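Local coordinates for putative 4-amino-4-deoxychorismate lyase (Thermus thermophilus, PDB 2ZGI), which is a pyridoxal-5'-phosphate enzyme of the class-IV aminotransferase family that probably acts as a lyase on 4-amino-4-deoxychorismate, at the interface of chains A and B. Coordinates in Å, arbitrary orientation; residue numbers count along the deposited sequence, not the author numbering. Chains: chain A/B, Putative 4-amino-4-deoxychorismate lyase.

The interface of chains A and B. Residues chain A 12-13, 88-91; chain B 4-5, 9, 11.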
loop_
_atom_site.group_PDB
_atom_site.type_symbol
_atom_site.label_atom_id
_atom_site.label_comp_id
_atom_site.label_asym_id
_atom_site.label_seq_id
_atom_site.Cartn_x
_atom_site.Cartn_y
_atom_site.Cartn_z
ATOM N N ALA A 12 1.273 29.417 -26.399
ATOM C CA ALA A 12 1.197 28.148 -27.161
ATOM C C ALA A 12 0.598 26.935 -26.443
ATOM O O ALA A 12 -0.470 26.450 -26.826
ATOM C CB ALA A 12 2.533 27.789 -27.829
ATOM N N LEU A 13 1.287 26.437 -25.421
ATOM C CA LEU A 13 0.799 25.290 -24.646
ATOM C C LEU A 13 0.626 25.688 -23.178
ATOM O O LEU A 13 1.391 26.513 -22.663
ATOM C CB LEU A 13 1.763 24.110 -24.796
ATOM C CG LEU A 13 1.731 23.434 -26.180
ATOM C CD1 LEU A 13 2.961 22.628 -26.420
ATOM C CD2 LEU A 13 0.477 22.548 -26.329
ATOM N N GLY A 88 -7.024 21.427 -22.177
ATOM C CA GLY A 88 -6.887 22.361 -23.309
ATOM C C GLY A 88 -6.092 21.866 -24.513
ATOM O O GLY A 88 -5.945 22.603 -25.495
ATOM N N VAL A 89 -5.629 20.611 -24.473
ATOM C CA VAL A 89 -4.586 20.107 -25.382
ATOM C C VAL A 89 -4.892 18.738 -25.963
ATOM O O VAL A 89 -5.013 17.750 -25.213
ATOM C CB VAL A 89 -3.212 19.984 -24.655
ATOM C CG1 VAL A 89 -2.170 19.284 -25.542
ATOM C CG2 VAL A 89 -2.721 21.338 -24.185
ATOM N N ARG A 90 -5.050 18.690 -27.291
ATOM C CA ARG A 90 -5.003 17.446 -28.050
ATOM C C ARG A 90 -3.836 17.571 -29.018
ATOM O O ARG A 90 -3.876 18.355 -29.979
ATOM C CB ARG A 90 -6.314 17.197 -28.802
ATOM C CG ARG A 90 -6.341 15.873 -29.573
ATOM C CD ARG A 90 -7.604 15.711 -30.380
ATOM N NE ARG A 90 -7.486 16.265 -31.742
ATOM C CZ ARG A 90 -8.147 17.338 -32.173
ATOM N NH1 ARG A 90 -8.968 17.986 -31.354
ATOM N NH2 ARG A 90 -7.990 17.763 -33.423
ATOM N N LEU A 91 -2.784 16.810 -28.728
ATOM C CA LEU A 91 -1.543 16.863 -29.473
ATOM C C LEU A 91 -1.297 15.517 -30.125
ATOM O O LEU A 91 -1.081 14.519 -29.434
ATOM C CB LEU A 91 -0.396 17.230 -28.530
ATOM C CG LEU A 91 0.896 17.846 -29.062
ATOM C CD1 LEU A 91 0.689 18.721 -30.276
ATOM C CD2 LEU A 91 1.571 18.642 -27.940
ATOM N N LEU B 4 -1.749 20.466 -33.046
ATOM C CA LEU B 4 -2.324 20.901 -31.785
ATOM C C LEU B 4 -3.776 21.308 -31.993
ATOM O O LEU B 4 -4.060 22.296 -32.666
ATOM C CB LEU B 4 -1.531 22.068 -31.204
ATOM C CG LEU B 4 -2.146 22.741 -29.968
ATOM C CD1 LEU B 4 -2.350 21.760 -28.790
ATOM C CD2 LEU B 4 -1.316 23.934 -29.556
ATOM N N ASN B 5 -4.683 20.548 -31.392
ATOM C CA ASN B 5 -6.117 20.756 -31.546
ATOM C C ASN B 5 -6.547 20.850 -33.017
ATOM O O ASN B 5 -7.415 21.656 -33.376
ATOM C CB ASN B 5 -6.604 21.964 -30.714
ATOM C CG ASN B 5 -6.439 21.755 -29.205
ATOM O OD1 ASN B 5 -6.471 20.631 -28.710
ATOM N ND2 ASN B 5 -6.260 22.842 -28.478
ATOM N N LEU B 9 1.525 22.402 -35.707
ATOM C CA LEU B 9 2.247 23.049 -34.631
ATOM C C LEU B 9 3.749 22.942 -34.843
ATOM O O LEU B 9 4.290 21.839 -34.979
ATOM C CB LEU B 9 1.853 22.436 -33.267
ATOM C CG LEU B 9 2.571 22.970 -32.019
ATOM C CD1 LEU B 9 1.958 24.286 -31.536
ATOM C CD2 LEU B 9 2.556 21.938 -30.893
ATOM N N LEU B 11 6.682 23.182 -32.804
ATOM C CA LEU B 11 6.957 23.050 -31.386
ATOM C C LEU B 11 8.189 23.842 -30.920
ATOM O O LEU B 11 9.307 23.594 -31.375
ATOM C CB LEU B 11 7.086 21.560 -31.047
ATOM C CG LEU B 11 7.021 21.133 -29.592
ATOM C CD1 LEU B 11 5.658 21.511 -28.959
ATOM C CD2 LEU B 11 7.267 19.617 -29.543
HETATM O O HOH W 1 -10.180 20.922 -32.005
#
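With CG set beside its own backbone N (chi1 -64°), B:Asn5 turns its carboxamide towards A:Gly88 and A:Arg90, while B:Leu4, its CG anti to the backbone N (chi1 172°), sends its methyls towards A:Leu13. The pair illustrates how the N-terminal segment of one subunit can pair with the start of a strand, 89-96, in its neighbour. The amide acts as a two-sided reader of backbone: ND2 donates an almost straight bond to the carbonyl O of A:Gly88 (3.0 Å), which lies in the amide plane, and the amide oxygen OD1 accepts from the N of A:Arg90 (2.8 Å), a more bent bond whose donor is tilted out of the carbonyl plane. Backbone pairing completes the grip, N of B:Asn5 giving a hydrogen bond to O of A:Arg90 (2.7 Å). Strand 2-4 of chain B thus meets strand 89-96 of chain A through an antiparallel bridge between B:Leu4 and A:Leu91. Were B:Asn5 an alanine, the A:Gly88 carbonyl and the A:Arg90 amide N-H would lose the carboxamide as partner, which is likely to weaken the hold on the start of the strand.

Beside this polar row the leucines interlock. The B:Leu4 and A:Leu13 side chains run past one another head to tail, CD1 of the former 3.8 Å from CD2 of the latter; the other A:Leu13 methyl, CD1, meets CD1 of B:Leu11 with the side chains nearly perpendicular. Further along, A:Leu91 crosses B:Leu9, CD1 against CD2 (3.8 Å). Because the subunits are identical and related by a two-fold, a twin of this patch exists with the chains exchanged, consistent with the symmetric dimer usual in this family.

On the other flank, the A:Arg90 side chain bends at chi3 (89°) and lays one guanidinium face against CA of B:Asn5, which sits above the rim of the group rather than its centre. At the edge of that group, in its plane, water 1 links NH1 of A:Arg90 to the backbone O of B:Asn5, 3.2 Å from each.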